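Side-chain contacts in putative iron-uptake ABC transport system,periplasmic iron-binding protein (Campylobacter jejuni, PDB 3E13), which binds ferric iron and probably delivers it from the periplasm to an ABC transporter for uptake: residues Glu83-Ala87 against His88-Lys92; Ala107-Lys110 against Asn111-Ile114. All blocks are in the same frame, centred on the assembly; numbering follows the deposited sequence.

Interaction 1: residues Glu83-Ala87 against His88-Lys92; sequences EFIPA and HLRDK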
loop_
_atom_site.group_PDB
_atom_site.type_symbol
_atom_site.label_atom_id
_atom_site.label_comp_id
_atom_site.label_asym_id
_atom_site.label_seq_id
_atom_site.Cartn_x
_atom_site.Cartn_y
_atom_site.Cartn_z
ATOM N N GLU A 83 5.503 16.047 14.590
ATOM C CA GLU A 83 5.566 15.461 15.949
ATOM C C GLU A 83 5.140 14.008 15.943
ATOM O O GLU A 83 5.685 13.149 16.674
ATOM C CB GLU A 83 4.711 16.245 16.917
ATOM C CG GLU A 83 4.768 15.654 18.345
ATOM C CD GLU A 83 4.526 16.646 19.422
ATOM O OE1 GLU A 83 4.949 17.817 19.262
ATOM O OE2 GLU A 83 3.871 16.255 20.425
ATOM N N PHE A 84 4.170 13.705 15.121
ATOM C CA PHE A 84 3.558 12.394 15.196
ATOM C C PHE A 84 3.966 11.433 14.085
ATOM O O PHE A 84 3.731 10.233 14.210
ATOM C CB PHE A 84 2.037 12.526 15.326
ATOM C CG PHE A 84 1.616 13.131 16.627
ATOM C CD1 PHE A 84 0.955 14.342 16.685
ATOM C CD2 PHE A 84 1.941 12.494 17.806
ATOM C CE1 PHE A 84 0.635 14.926 17.904
ATOM C CE2 PHE A 84 1.587 13.033 18.983
ATOM C CZ PHE A 84 0.953 14.263 19.047
ATOM N N ILE A 85 4.505 11.938 12.985
ATOM C CA ILE A 85 5.060 11.056 11.934
ATOM C C ILE A 85 6.569 11.018 12.104
ATOM O O ILE A 85 7.219 12.065 12.025
ATOM C CB ILE A 85 4.701 11.556 10.506
ATOM C CG1 ILE A 85 3.196 11.776 10.368
ATOM C CG2 ILE A 85 5.239 10.579 9.480
ATOM C CD1 ILE A 85 2.779 12.317 8.956
ATOM N N PRO A 86 7.141 9.835 12.283
ATOM C CA PRO A 86 8.591 9.703 12.294
ATOM C C PRO A 86 9.193 10.192 10.990
ATOM O O PRO A 86 8.579 10.011 9.915
ATOM C CB PRO A 86 8.819 8.180 12.483
ATOM C CG PRO A 86 7.632 7.661 12.968
ATOM C CD PRO A 86 6.481 8.546 12.479
ATOM N N ALA A 87 10.380 10.802 11.051
ATOM C CA ALA A 87 11.031 11.345 9.850
ATOM C C ALA A 87 11.230 10.338 8.719
ATOM O O ALA A 87 11.150 10.714 7.533
ATOM C CB ALA A 87 12.358 11.943 10.230
ATOM N N HIS A 88 11.432 9.058 9.041
ATOM C CA HIS A 88 11.619 8.023 8.007
ATOM C C HIS A 88 10.330 7.691 7.266
ATOM O O HIS A 88 10.333 6.900 6.325
ATOM C CB HIS A 88 12.293 6.750 8.592
ATOM C CG HIS A 88 11.452 5.956 9.534
ATOM N ND1 HIS A 88 11.355 6.256 10.878
ATOM C CD2 HIS A 88 10.744 4.817 9.351
ATOM C CE1 HIS A 88 10.551 5.387 11.457
ATOM N NE2 HIS A 88 10.155 4.507 10.553
ATOM N N LEU A 89 9.236 8.303 7.679
ATOM C CA LEU A 89 7.920 8.024 7.090
ATOM C C LEU A 89 7.306 9.287 6.487
ATOM O O LEU A 89 6.087 9.362 6.267
ATOM C CB LEU A 89 6.970 7.415 8.120
ATOM C CG LEU A 89 7.452 6.016 8.502
ATOM C CD1 LEU A 89 6.736 5.472 9.707
ATOM C CD2 LEU A 89 7.224 4.982 7.382
ATOM N N ARG A 90 8.136 10.292 6.266
ATOM C CA ARG A 90 7.679 11.515 5.588
ATOM C C ARG A 90 8.817 12.073 4.742
ATOM O O ARG A 90 9.981 11.762 4.974
ATOM C CB ARG A 90 7.114 12.528 6.584
ATOM C CG ARG A 90 8.052 12.928 7.768
ATOM C CD ARG A 90 7.391 13.987 8.650
ATOM N NE ARG A 90 7.890 13.915 10.015
ATOM C CZ ARG A 90 9.007 14.490 10.409
ATOM N NH1 ARG A 90 9.748 15.183 9.568
ATOM N NH2 ARG A 90 9.393 14.382 11.709
ATOM N N ASP A 91 8.488 12.893 3.734
ATOM C CA ASP A 91 9.472 13.464 2.826
ATOM C C ASP A 91 10.388 14.439 3.547
ATOM O O ASP A 91 9.918 15.309 4.269
ATOM C CB ASP A 91 8.683 14.256 1.781
ATOM C CG ASP A 91 9.538 14.870 0.669
ATOM O OD1 ASP A 91 10.658 14.390 0.392
ATOM O OD2 ASP A 91 9.090 15.814 -0.019
ATOM N N LYS A 92 11.701 14.331 3.306
ATOM C CA LYS A 92 12.624 15.307 3.826
ATOM C C LYS A 92 12.261 16.704 3.337
ATOM O O LYS A 92 12.426 17.678 4.062
ATOM C CB LYS A 92 14.057 14.921 3.461
ATOM C CG LYS A 92 14.379 15.021 2.014
ATOM C CD LYS A 92 15.878 14.804 1.717
ATOM C CE LYS A 92 16.198 15.256 0.288
ATOM N NZ LYS A 92 17.673 15.233 0.031
#

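Interaction 2: residues Ala107-Lys110 against Asn111-Ile114; sequences AYNK and NTNI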
loop_
_atom_site.group_PDB
_atom_site.type_symbol
_atom_site.label_atom_id
_atom_site.label_comp_id
_atom_site.label_asym_id
_atom_site.label_seq_id
_atom_site.Cartn_x
_atom_site.Cartn_y
_atom_site.Cartn_z
ATOM N N ALA A 107 0.662 -15.123 1.551
ATOM C CA ALA A 107 -0.422 -15.798 2.264
ATOM C C ALA A 107 -0.552 -17.234 1.753
ATOM O O ALA A 107 -0.355 -17.481 0.553
ATOM C CB ALA A 107 -1.740 -15.034 2.132
ATOM N N TYR A 108 -0.828 -18.169 2.674
ATOM C CA TYR A 108 -1.121 -19.575 2.315
ATOM C C TYR A 108 -2.460 -19.994 2.936
ATOM O O TYR A 108 -3.005 -19.269 3.762
ATOM C CB TYR A 108 0.000 -20.503 2.737
ATOM C CG TYR A 108 0.239 -20.536 4.216
ATOM C CD1 TYR A 108 -0.280 -21.550 4.999
ATOM C CD2 TYR A 108 0.999 -19.563 4.831
ATOM C CE1 TYR A 108 -0.055 -21.566 6.358
ATOM C CE2 TYR A 108 1.237 -19.593 6.188
ATOM C CZ TYR A 108 0.668 -20.581 6.947
ATOM O OH TYR A 108 0.890 -20.628 8.334
ATOM N N ASN A 109 -2.955 -21.172 2.558
ATOM C CA ASN A 109 -4.195 -21.706 3.116
ATOM C C ASN A 109 -3.873 -22.536 4.358
ATOM O O ASN A 109 -3.345 -23.657 4.271
ATOM C CB ASN A 109 -4.917 -22.556 2.056
ATOM C CG ASN A 109 -6.344 -22.855 2.420
ATOM O OD1 ASN A 109 -7.282 -22.729 1.579
ATOM N ND2 ASN A 109 -6.549 -23.250 3.635
ATOM N N LYS A 110 -4.150 -21.972 5.523
ATOM C CA LYS A 110 -3.815 -22.617 6.776
ATOM C C LYS A 110 -4.798 -23.759 7.137
ATOM O O LYS A 110 -4.624 -24.429 8.170
ATOM C CB LYS A 110 -3.685 -21.557 7.869
ATOM C CG LYS A 110 -4.976 -21.030 8.342
ATOM C CD LYS A 110 -4.806 -19.985 9.444
ATOM C CE LYS A 110 -6.056 -19.293 9.774
ATOM N NZ LYS A 110 -5.939 -18.317 10.966
ATOM N N ASN A 111 -5.837 -23.953 6.314
ATOM C CA ASN A 111 -6.712 -25.110 6.420
ATOM C C ASN A 111 -6.275 -26.241 5.505
ATOM O O ASN A 111 -7.022 -27.182 5.271
ATOM C CB ASN A 111 -8.187 -24.692 6.280
ATOM C CG ASN A 111 -8.600 -23.708 7.375
ATOM O OD1 ASN A 111 -8.065 -23.755 8.523
ATOM N ND2 ASN A 111 -9.524 -22.829 7.062
ATOM N N THR A 112 -5.021 -26.173 5.030
ATOM C CA THR A 112 -4.346 -27.270 4.361
ATOM C C THR A 112 -3.039 -27.560 5.062
ATOM O O THR A 112 -2.524 -26.728 5.857
ATOM C CB THR A 112 -4.038 -26.945 2.887
ATOM O OG1 THR A 112 -3.045 -25.912 2.813
ATOM C CG2 THR A 112 -5.251 -26.449 2.169
ATOM N N ASN A 113 -2.536 -28.764 4.788
ATOM C CA ASN A 113 -1.199 -29.156 5.155
ATOM C C ASN A 113 -0.388 -28.691 3.991
ATOM O O ASN A 113 -0.628 -29.127 2.849
ATOM C CB ASN A 113 -1.057 -30.658 5.321
ATOM C CG ASN A 113 -1.945 -31.201 6.414
ATOM O OD1 ASN A 113 -1.992 -30.649 7.514
ATOM N ND2 ASN A 113 -2.616 -32.326 6.132
ATOM N N ILE A 114 0.413 -27.670 4.232
ATOM C CA ILE A 114 1.273 -27.099 3.185
ATOM C C ILE A 114 2.612 -26.883 3.814
ATOM O O ILE A 114 2.719 -26.359 4.917
ATOM C CB ILE A 114 0.703 -25.790 2.556
ATOM C CG1 ILE A 114 1.744 -25.223 1.586
ATOM C CG2 ILE A 114 0.243 -24.778 3.637
ATOM C CD1 ILE A 114 1.245 -24.202 0.652
HETATM O O HOH W 1 -1.291 -24.881 7.345
#

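Interaction 1: residues Glu83-Ala87 against His88-Lys92
Arg90 reaches back over the short turn that follows helix 79-84 and closes on the carbonyl oxygen of Ile85, the first residue to leave the helical path. With chi1 at 55°, CG is tucked over the residue's own backbone, and from there the chain runs extended to NE, which donates to Ile85 O at 2.8 Å with an N-H...O angle of 151°. NE stands above the carbonyl plane of Ile85, 40° out of it, and Arg90 NH2 adds a weak second bond to the same oxygen. Ala87 CA sits over the centre of one guanidinium face, while Ile85 CB lies at the edge, in plane, so the group is bounded in two directions. NH2 also makes a weak bond to Glu82 O in the helix.

The tight, buried side belongs to Ile85 and Leu89: Ile85 CG2 meets Leu89 CB at 3.9 Å, and Phe97, Ala98 and Ile275 close in around the pair. Leu89 CD1 rests 4.0 Å from Pro86 CG. The exposed His88 ring reaches Pro86 with little more than ND1 and CE1, although CE1 comes to 3.4 Å from Pro86 CB.

Backbone bonds from Leu89 N to Pro86 O (2.9 Å) and from Arg90 N to Ala87 O (3.3 Å) complete successive i to i+3 links, characteristic of a short 3-10 turn, here leading from a helix toward strand 97-109.

Interaction 2: residues Ala107-Lys110 against Asn111-Ile114
Thr112 folds back onto Asn109 in a type I beta turn, Asn109 to Thr112, at the end of strand 97-109. Its CB lies 3.6 Å from Asn109 O and divides the side chain into two branches. A chi1 of 68° swings OG1 toward the strand-end carbonyl, and it donates to Asn109 O at 2.7 Å, tilted 16° from the carbonyl plane. The CG2 branch packs 3.9 Å from Asn109 CB, the two side chains being roughly perpendicular. The turn's own bond runs from Thr112 N to Asn109 O at 3.1 Å. Two donors from one residue therefore grip a single oxygen.

Two residues beyond the turn, Ile114 sends its CG2 branch back to Tyr108, which it meets obliquely; Phe193 of the adjoining strand touches both side chains. On the solvent side, Lys110 and Asn111 run out together. A water at the edge of the Tyr108 ring, in its plane, donates to Thr112 O at 2.7 Å and only weakly to Lys110 O. The apolar contact narrows to one pair of carbons, Tyr108 CD1 and Ile114 CG2, 3.5 Å apart.

How the interactions relate
Followed from the N terminus, the chain leaves helix 79-84 and closes interaction 1 at once, before entering strand 97-109. That strand carries it across the molecule to interaction 2, which turns the chain at the far end. The two are in series, neither nested nor crossing, on opposite sides of the chain's centre, their own centres about 37 Å apart. Interaction 1 ties the helix end to the loop before the strand, and Leu89 bonds through its backbone to Ala98 near the strand's start; interaction 2 joins the strand's end to the loop toward strand 134-135. Together they flank a long strand whose neighbours all run antiparallel to it, probably part of the hinge, away from the iron site.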